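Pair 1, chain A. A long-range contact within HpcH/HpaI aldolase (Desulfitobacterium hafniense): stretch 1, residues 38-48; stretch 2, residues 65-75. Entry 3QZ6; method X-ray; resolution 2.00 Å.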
# COMPACT_ATOMS: atom_id res chain seq x y z
N LEU A 38 -7.74 2.23 -12.92
CA LEU A 38 -8.80 2.90 -12.15
C LEU A 38 -9.13 4.27 -12.73
O LEU A 38 -8.24 4.97 -13.21
CB LEU A 38 -8.39 3.04 -10.67
CG LEU A 38 -8.40 1.73 -9.88
CD1 LEU A 38 -7.74 1.89 -8.52
CD2 LEU A 38 -9.81 1.20 -9.73
N ASP A 39 -10.40 4.63 -12.71
CA ASP A 39 -10.82 5.97 -13.13
C ASP A 39 -10.72 6.99 -11.99
O ASP A 39 -10.51 8.18 -12.23
CB ASP A 39 -12.26 5.93 -13.63
CG ASP A 39 -12.40 5.10 -14.87
OD1 ASP A 39 -11.95 5.58 -15.93
OD2 ASP A 39 -12.91 3.97 -14.78
N TYR A 40 -10.92 6.54 -10.76
CA TYR A 40 -10.96 7.44 -9.62
C TYR A 40 -10.63 6.69 -8.34
O TYR A 40 -10.54 5.46 -8.33
CB TYR A 40 -12.34 8.10 -9.49
CG TYR A 40 -13.44 7.15 -9.05
CD1 TYR A 40 -13.83 7.06 -7.71
CD2 TYR A 40 -14.09 6.32 -9.97
CE1 TYR A 40 -14.82 6.19 -7.30
CE2 TYR A 40 -15.08 5.45 -9.57
CZ TYR A 40 -15.45 5.38 -8.23
OH TYR A 40 -16.43 4.51 -7.84
N PHE A 41 -10.42 7.42 -7.25
CA PHE A 41 -10.37 6.80 -5.94
C PHE A 41 -10.91 7.77 -4.93
O PHE A 41 -11.02 8.97 -5.20
CB PHE A 41 -8.95 6.33 -5.57
CG PHE A 41 -7.94 7.44 -5.51
CD1 PHE A 41 -7.72 8.14 -4.33
CD2 PHE A 41 -7.19 7.77 -6.64
CE1 PHE A 41 -6.78 9.15 -4.28
CE2 PHE A 41 -6.25 8.78 -6.60
CZ PHE A 41 -6.03 9.47 -5.42
N ILE A 42 -11.28 7.26 -3.77
CA ILE A 42 -11.93 8.09 -2.78
C ILE A 42 -11.09 8.12 -1.53
O ILE A 42 -10.84 7.08 -0.92
CB ILE A 42 -13.34 7.57 -2.43
CG1 ILE A 42 -14.15 7.34 -3.72
CG2 ILE A 42 -14.05 8.54 -1.48
CD1 ILE A 42 -15.64 7.14 -3.47
N VAL A 43 -10.64 9.31 -1.15
CA VAL A 43 -9.84 9.45 0.06
C VAL A 43 -10.79 9.42 1.25
O VAL A 43 -11.75 10.18 1.30
CB VAL A 43 -9.04 10.77 0.05
CG1 VAL A 43 -8.23 10.90 1.35
CG2 VAL A 43 -8.11 10.82 -1.18
N ASP A 44 -10.52 8.54 2.21
CA ASP A 44 -11.40 8.40 3.37
C ASP A 44 -11.04 9.38 4.49
O ASP A 44 -10.26 9.05 5.37
CB ASP A 44 -11.36 6.98 3.91
CG ASP A 44 -12.59 6.65 4.76
OD1 ASP A 44 -13.30 7.59 5.15
OD2 ASP A 44 -12.84 5.45 5.03
N CYS A 45 -11.61 10.59 4.47
CA CYS A 45 -11.38 11.54 5.55
C CYS A 45 -12.40 11.39 6.66
O CYS A 45 -12.35 12.11 7.66
CB CYS A 45 -11.42 12.99 5.04
SG CYS A 45 -9.93 13.50 4.16
N GLU A 46 -13.33 10.47 6.50
CA GLU A 46 -14.27 10.19 7.57
C GLU A 46 -13.65 9.26 8.60
O GLU A 46 -13.80 9.46 9.81
CB GLU A 46 -15.56 9.57 7.02
CG GLU A 46 -16.57 9.21 8.10
CD GLU A 46 -17.86 8.65 7.53
OE1 GLU A 46 -17.81 8.07 6.42
OE2 GLU A 46 -18.91 8.79 8.18
N HIS A 47 -12.94 8.24 8.13
CA HIS A 47 -12.43 7.20 9.03
C HIS A 47 -10.90 7.11 9.06
O HIS A 47 -10.35 6.13 9.59
CB HIS A 47 -12.98 5.83 8.62
CG HIS A 47 -14.48 5.71 8.68
ND1 HIS A 47 -15.19 5.93 9.85
CD2 HIS A 47 -15.38 5.36 7.74
CE1 HIS A 47 -16.48 5.73 9.61
NE2 HIS A 47 -16.62 5.39 8.34
N ALA A 48 -10.21 8.09 8.49
CA ALA A 48 -8.75 8.06 8.48
C ALA A 48 -8.15 9.45 8.64
O ALA A 48 -8.87 10.44 8.73
CB ALA A 48 -8.22 7.38 7.22
N ALA A 65 -2.43 12.65 -14.50
CA ALA A 65 -2.45 11.20 -14.72
C ALA A 65 -3.80 10.76 -15.25
O ALA A 65 -3.98 9.61 -15.63
CB ALA A 65 -2.10 10.46 -13.43
N GLY A 66 -4.75 11.69 -15.27
CA GLY A 66 -6.08 11.37 -15.75
C GLY A 66 -6.91 10.58 -14.75
O GLY A 66 -7.82 9.85 -15.13
N VAL A 67 -6.60 10.71 -13.47
CA VAL A 67 -7.34 10.01 -12.42
C VAL A 67 -8.09 11.06 -11.59
O VAL A 67 -7.54 12.12 -11.28
CB VAL A 67 -6.38 9.18 -11.53
CG1 VAL A 67 -7.14 8.47 -10.41
CG2 VAL A 67 -5.61 8.17 -12.38
N SER A 68 -9.34 10.78 -11.25
CA SER A 68 -10.14 11.72 -10.47
C SER A 68 -10.04 11.40 -8.98
O SER A 68 -10.11 10.23 -8.59
CB SER A 68 -11.61 11.66 -10.90
OG SER A 68 -11.76 11.96 -12.28
N VAL A 69 -9.92 12.42 -8.15
CA VAL A 69 -9.83 12.22 -6.71
C VAL A 69 -11.13 12.70 -6.07
O VAL A 69 -11.49 13.86 -6.21
CB VAL A 69 -8.65 13.00 -6.10
CG1 VAL A 69 -8.56 12.77 -4.59
CG2 VAL A 69 -7.32 12.61 -6.80
N LEU A 70 -11.84 11.81 -5.39
CA LEU A 70 -13.01 12.22 -4.60
C LEU A 70 -12.62 12.13 -3.14
O LEU A 70 -11.68 11.42 -2.80
CB LEU A 70 -14.21 11.32 -4.87
CG LEU A 70 -14.65 11.18 -6.34
CD1 LEU A 70 -15.84 10.24 -6.43
CD2 LEU A 70 -15.00 12.55 -6.93
N VAL A 71 -13.34 12.82 -2.28
CA VAL A 71 -13.08 12.74 -0.85
C VAL A 71 -14.36 12.42 -0.08
O VAL A 71 -15.41 13.01 -0.34
CB VAL A 71 -12.48 14.04 -0.30
CG1 VAL A 71 -12.08 13.86 1.18
CG2 VAL A 71 -11.25 14.46 -1.13
N ARG A 72 -14.27 11.48 0.85
CA ARG A 72 -15.37 11.20 1.76
C ARG A 72 -15.13 12.07 2.99
O ARG A 72 -14.19 11.83 3.75
CB ARG A 72 -15.35 9.72 2.14
CG ARG A 72 -16.39 9.28 3.17
CD ARG A 72 -15.93 7.95 3.78
NE ARG A 72 -16.92 6.91 3.62
CZ ARG A 72 -16.68 5.61 3.71
NH1 ARG A 72 -15.45 5.16 3.95
NH2 ARG A 72 -17.67 4.75 3.55
N ILE A 73 -15.95 13.09 3.17
CA ILE A 73 -15.72 14.06 4.24
C ILE A 73 -16.56 13.71 5.46
O ILE A 73 -17.62 13.12 5.34
CB ILE A 73 -16.01 15.48 3.76
CG1 ILE A 73 -17.44 15.59 3.21
CG2 ILE A 73 -14.96 15.90 2.72
CD1 ILE A 73 -17.78 16.98 2.66
N PRO A 74 -16.06 14.04 6.65
CA PRO A 74 -16.76 13.65 7.89
C PRO A 74 -18.01 14.47 8.19
O PRO A 74 -18.89 14.02 8.92
CB PRO A 74 -15.70 13.88 8.97
CG PRO A 74 -14.83 14.99 8.40
CD PRO A 74 -14.78 14.72 6.92
N GLN A 75 -18.08 15.69 7.67
CA GLN A 75 -19.24 16.54 7.90
C GLN A 75 -19.27 17.56 6.79
O GLN A 75 -18.24 17.83 6.16
CB GLN A 75 -19.17 17.24 9.27
CG GLN A 75 -18.10 18.34 9.34
CD GLN A 75 -17.72 18.71 10.76
OE1 GLN A 75 -17.97 17.96 11.69
NE2 GLN A 75 -17.08 19.87 10.92
O HOH W 1 -8.31 7.09 -15.37
O HOH W 2 -12.05 9.65 -13.90

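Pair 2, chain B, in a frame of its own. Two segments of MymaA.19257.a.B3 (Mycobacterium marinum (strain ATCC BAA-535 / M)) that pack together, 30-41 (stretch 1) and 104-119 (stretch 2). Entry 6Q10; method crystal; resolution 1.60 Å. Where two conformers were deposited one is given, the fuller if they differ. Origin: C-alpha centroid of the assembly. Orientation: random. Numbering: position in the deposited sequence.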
# COMPACT_ATOMS: atom_id res chain seq x y z
N THR B 30 -8.25 8.06 1.73
CA THR B 30 -6.84 7.76 1.90
C THR B 30 -5.98 8.92 1.44
O THR B 30 -6.41 9.78 0.67
CB THR B 30 -6.42 6.50 1.11
OG1 THR B 30 -6.63 6.70 -0.29
CG2 THR B 30 -7.17 5.23 1.59
N LYS B 31 -4.74 8.95 1.93
CA LYS B 31 -3.75 9.96 1.57
C LYS B 31 -2.45 9.22 1.26
O LYS B 31 -1.59 9.07 2.13
CB LYS B 31 -3.58 10.96 2.69
N VAL B 32 -2.29 8.76 0.02
CA VAL B 32 -1.16 7.94 -0.39
C VAL B 32 -0.18 8.73 -1.25
O VAL B 32 -0.57 9.49 -2.14
CB VAL B 32 -1.65 6.69 -1.17
CG1 VAL B 32 -0.51 5.86 -1.70
CG2 VAL B 32 -2.51 5.83 -0.27
N ARG B 33 1.11 8.53 -0.98
CA ARG B 33 2.21 9.06 -1.77
C ARG B 33 2.94 7.86 -2.35
O ARG B 33 3.32 6.97 -1.60
CB ARG B 33 3.20 9.87 -0.93
CG ARG B 33 2.62 10.99 -0.15
CD ARG B 33 3.80 11.82 0.39
NE ARG B 33 3.38 12.85 1.34
CZ ARG B 33 3.27 12.66 2.66
NH1 ARG B 33 3.56 11.47 3.19
NH2 ARG B 33 2.86 13.64 3.44
N VAL B 34 3.15 7.84 -3.67
CA VAL B 34 3.94 6.79 -4.31
C VAL B 34 5.35 7.34 -4.52
O VAL B 34 5.52 8.40 -5.12
CB VAL B 34 3.32 6.35 -5.64
CG1 VAL B 34 4.12 5.17 -6.22
CG2 VAL B 34 1.85 5.97 -5.43
N LEU B 35 6.34 6.64 -3.98
CA LEU B 35 7.73 7.10 -4.00
C LEU B 35 8.56 6.10 -4.80
O LEU B 35 8.54 4.91 -4.52
CB LEU B 35 8.30 7.25 -2.57
CG LEU B 35 7.51 8.22 -1.67
CD1 LEU B 35 8.11 8.28 -0.29
CD2 LEU B 35 7.47 9.63 -2.28
N ASN B 36 9.29 6.62 -5.78
CA ASN B 36 10.15 5.80 -6.63
C ASN B 36 11.46 5.51 -5.92
O ASN B 36 12.25 6.43 -5.66
CB ASN B 36 10.41 6.55 -7.95
CG ASN B 36 11.28 5.76 -8.92
OD1 ASN B 36 12.29 5.17 -8.54
ND2 ASN B 36 10.87 5.76 -10.19
N ALA B 37 11.72 4.24 -5.62
CA ALA B 37 13.03 3.78 -5.20
C ALA B 37 13.49 2.66 -6.12
O ALA B 37 14.28 1.81 -5.71
CB ALA B 37 13.03 3.34 -3.74
N SER B 38 12.94 2.62 -7.33
CA SER B 38 13.13 1.50 -8.24
C SER B 38 14.14 1.78 -9.34
O SER B 38 14.68 0.85 -9.92
CB SER B 38 11.81 1.12 -8.92
OG SER B 38 11.46 2.16 -9.84
N GLY B 39 14.35 3.05 -9.65
CA GLY B 39 15.21 3.39 -10.76
C GLY B 39 14.53 3.32 -12.11
O GLY B 39 15.19 3.55 -13.13
N ARG B 40 13.23 3.03 -12.15
CA ARG B 40 12.48 2.94 -13.39
C ARG B 40 11.72 4.24 -13.59
O ARG B 40 10.79 4.54 -12.82
CB ARG B 40 11.54 1.74 -13.36
CG ARG B 40 12.30 0.44 -13.34
CD ARG B 40 11.44 -0.75 -12.98
NE ARG B 40 12.26 -1.74 -12.28
CZ ARG B 40 13.19 -2.48 -12.86
NH1 ARG B 40 13.43 -2.36 -14.16
NH2 ARG B 40 13.89 -3.36 -12.15
N GLY B 41 12.10 5.00 -14.62
CA GLY B 41 11.55 6.32 -14.80
C GLY B 41 10.04 6.28 -14.96
O GLY B 41 9.49 5.40 -15.63
N GLY B 104 6.33 6.18 12.75
CA GLY B 104 6.05 7.07 13.84
C GLY B 104 5.51 8.41 13.43
O GLY B 104 5.37 9.29 14.30
N ARG B 105 5.19 8.61 12.16
CA ARG B 105 4.66 9.90 11.74
C ARG B 105 3.32 10.17 12.43
O ARG B 105 2.57 9.24 12.77
CB ARG B 105 4.50 9.96 10.22
CG ARG B 105 3.34 9.10 9.68
CD ARG B 105 3.29 9.13 8.17
NE ARG B 105 4.45 8.43 7.61
CZ ARG B 105 4.70 8.36 6.31
NH1 ARG B 105 3.88 8.95 5.44
NH2 ARG B 105 5.80 7.75 5.88
N ALA B 106 3.00 11.46 12.59
CA ALA B 106 1.83 11.85 13.37
C ALA B 106 0.57 12.00 12.53
O ALA B 106 -0.52 12.04 13.10
CB ALA B 106 2.09 13.16 14.12
N ASP B 107 0.68 12.08 11.21
CA ASP B 107 -0.49 12.25 10.36
C ASP B 107 -0.91 10.91 9.76
O ASP B 107 -0.34 9.86 10.05
CB ASP B 107 -0.23 13.31 9.28
CG ASP B 107 0.74 12.86 8.18
OD1 ASP B 107 0.98 11.67 8.00
OD2 ASP B 107 1.24 13.73 7.44
N ASP B 108 -1.93 10.95 8.90
CA ASP B 108 -2.51 9.73 8.36
C ASP B 108 -2.01 9.41 6.96
O ASP B 108 -2.60 8.55 6.29
CB ASP B 108 -4.04 9.84 8.40
CG ASP B 108 -4.57 11.02 7.62
OD1 ASP B 108 -3.78 11.79 7.04
OD2 ASP B 108 -5.80 11.19 7.59
N SER B 109 -0.95 10.06 6.51
CA SER B 109 -0.44 9.79 5.18
C SER B 109 0.29 8.46 5.17
O SER B 109 0.80 7.98 6.20
CB SER B 109 0.52 10.89 4.74
OG SER B 109 1.69 10.90 5.55
N VAL B 110 0.35 7.87 3.99
CA VAL B 110 1.02 6.59 3.78
C VAL B 110 1.88 6.68 2.53
O VAL B 110 1.43 7.18 1.49
CB VAL B 110 -0.04 5.48 3.65
CG1 VAL B 110 0.64 4.17 3.26
CG2 VAL B 110 -0.82 5.34 4.97
N ASP B 111 3.12 6.18 2.61
CA ASP B 111 4.00 6.13 1.45
C ASP B 111 4.08 4.70 0.93
O ASP B 111 4.45 3.80 1.67
CB ASP B 111 5.40 6.61 1.82
CG ASP B 111 5.42 8.04 2.38
OD1 ASP B 111 4.51 8.82 2.06
OD2 ASP B 111 6.35 8.38 3.14
N LEU B 112 3.75 4.51 -0.36
CA LEU B 112 4.00 3.26 -1.08
C LEU B 112 5.30 3.46 -1.83
O LEU B 112 5.39 4.31 -2.72
CB LEU B 112 2.86 2.94 -2.04
CG LEU B 112 3.17 1.78 -2.98
CD1 LEU B 112 3.44 0.47 -2.22
CD2 LEU B 112 1.97 1.64 -3.94
N VAL B 113 6.35 2.75 -1.39
CA VAL B 113 7.70 2.92 -1.92
C VAL B 113 7.98 1.78 -2.87
O VAL B 113 7.96 0.61 -2.47
CB VAL B 113 8.73 2.95 -0.78
CG1 VAL B 113 10.12 3.35 -1.36
CG2 VAL B 113 8.28 3.96 0.28
N LEU B 114 8.22 2.10 -4.14
CA LEU B 114 8.43 1.08 -5.17
C LEU B 114 9.89 0.70 -5.18
O LEU B 114 10.76 1.55 -5.43
CB LEU B 114 8.03 1.60 -6.54
CG LEU B 114 6.60 2.17 -6.49
CD1 LEU B 114 6.29 2.62 -7.92
CD2 LEU B 114 5.58 1.18 -5.97
N GLY B 115 10.18 -0.59 -4.97
CA GLY B 115 11.52 -1.08 -5.11
C GLY B 115 11.82 -1.55 -6.53
O GLY B 115 10.98 -1.53 -7.43
N THR B 116 13.07 -1.97 -6.72
CA THR B 116 13.54 -2.34 -8.05
C THR B 116 12.72 -3.47 -8.65
O THR B 116 12.62 -3.59 -9.87
CB THR B 116 15.01 -2.77 -8.02
OG1 THR B 116 15.16 -3.88 -7.12
CG2 THR B 116 15.88 -1.62 -7.56
N ASP B 117 12.13 -4.30 -7.80
CA ASP B 117 11.43 -5.49 -8.24
C ASP B 117 9.94 -5.28 -8.48
O ASP B 117 9.28 -6.19 -9.00
CB ASP B 117 11.58 -6.59 -7.20
CG ASP B 117 13.04 -6.91 -6.90
OD1 ASP B 117 13.95 -6.44 -7.64
OD2 ASP B 117 13.28 -7.64 -5.92
N PHE B 118 9.39 -4.14 -8.07
CA PHE B 118 7.99 -3.87 -8.31
C PHE B 118 7.69 -3.89 -9.80
O PHE B 118 8.45 -3.34 -10.61
CB PHE B 118 7.59 -2.51 -7.73
CG PHE B 118 6.12 -2.31 -7.65
CD1 PHE B 118 5.43 -1.77 -8.72
CD2 PHE B 118 5.42 -2.69 -6.52
CE1 PHE B 118 4.05 -1.60 -8.65
CE2 PHE B 118 4.05 -2.52 -6.44
CZ PHE B 118 3.38 -1.97 -7.53
N THR B 119 6.57 -4.52 -10.18
CA THR B 119 6.10 -4.46 -11.56
C THR B 119 4.75 -3.76 -11.63
O THR B 119 4.69 -2.60 -12.04
CB THR B 119 6.06 -5.85 -12.20
OG1 THR B 119 5.32 -6.74 -11.36
CG2 THR B 119 7.47 -6.40 -12.45
O HOH W 3 -4.71 8.10 4.76
O HOH W 4 10.39 -1.79 -10.27

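Both pairs are built from two parallel strands joined edge to edge, and 14 central residues superpose with an RMSD of 0.6 Å. The strand axes approach to 4.4 Å at 30° in pair 1 and to 4.6 Å at 24° in pair 2. The register is the same: Tyr A40 with Ser A68 through Asp A44 with Arg A72 matches Val B32 with Val B110 through Asn B36 with Leu B114. In a parallel ladder one residue gives both its N and its O to the partner strand. Phe A41 N donates to Ser A68 O (3.1 Å) and Phe A41 O accepts from Leu A70 N (3.0 Å); at the matching position, Arg B33 N reaches Val B110 O (2.8 Å) and Arg B33 O receives Leu B112 N (2.8 Å).

Backbone bonding leaves the side chains free to differ, and the sharpest contrast lies at Phe A41 and Val A69, which match Arg B33 and Asp B111. In pair 1 this buried face is apolar. The Phe A41 ring, with chi1 p, spans two neighbours, CZ lying 3.7 Å from Val A69 CG2 and CD2 3.8 Å from Val A67 CG1. In pair 2 charge takes the place of the ring: Arg B33 NH1 forms a salt bridge with Asp B111 OD1 (3.0 Å) and a weak hydrogen bond to Ser B109 OG (3.1 Å). Although Arg B33 NH1 and Arg B105 NH1 are only 3.4 Å apart, the carboxylate offsets their like charges, for Arg B105 NH2 also bridges to Asp B111 OD2 (2.9 Å).

At the far end of the other face the roles reverse. Arg A72 answers two acids, with NH1 2.8 Å from Asp A44 OD2 and NE 3.2 Å from Glu A46 OE1; the second salt bridge rests on charge alone, since that oxygen lies well out of the guanidinium plane. Leu B114, its match, is apolar and buried, and its CD1 packs 3.8 Å from Val B34 CG1. Asn B36, matching Asp A44, turns instead to its own stretch, where OD1 accepts from Ser B38 N (2.9 Å) and Gly B39 N (3.2 Å). Asp A44 OD1 similarly accepts from His A47 N (3.1 Å), so both side chains brace the turn out of the strand.

Small residues suit the matched positions Cys A45 and Ala B37, where compact side chains meet a valine: Cys A45 SG lies 3.7 Å from Val A71 CG1, and Ala B37 CB 3.8 Å from Val B113 CG1.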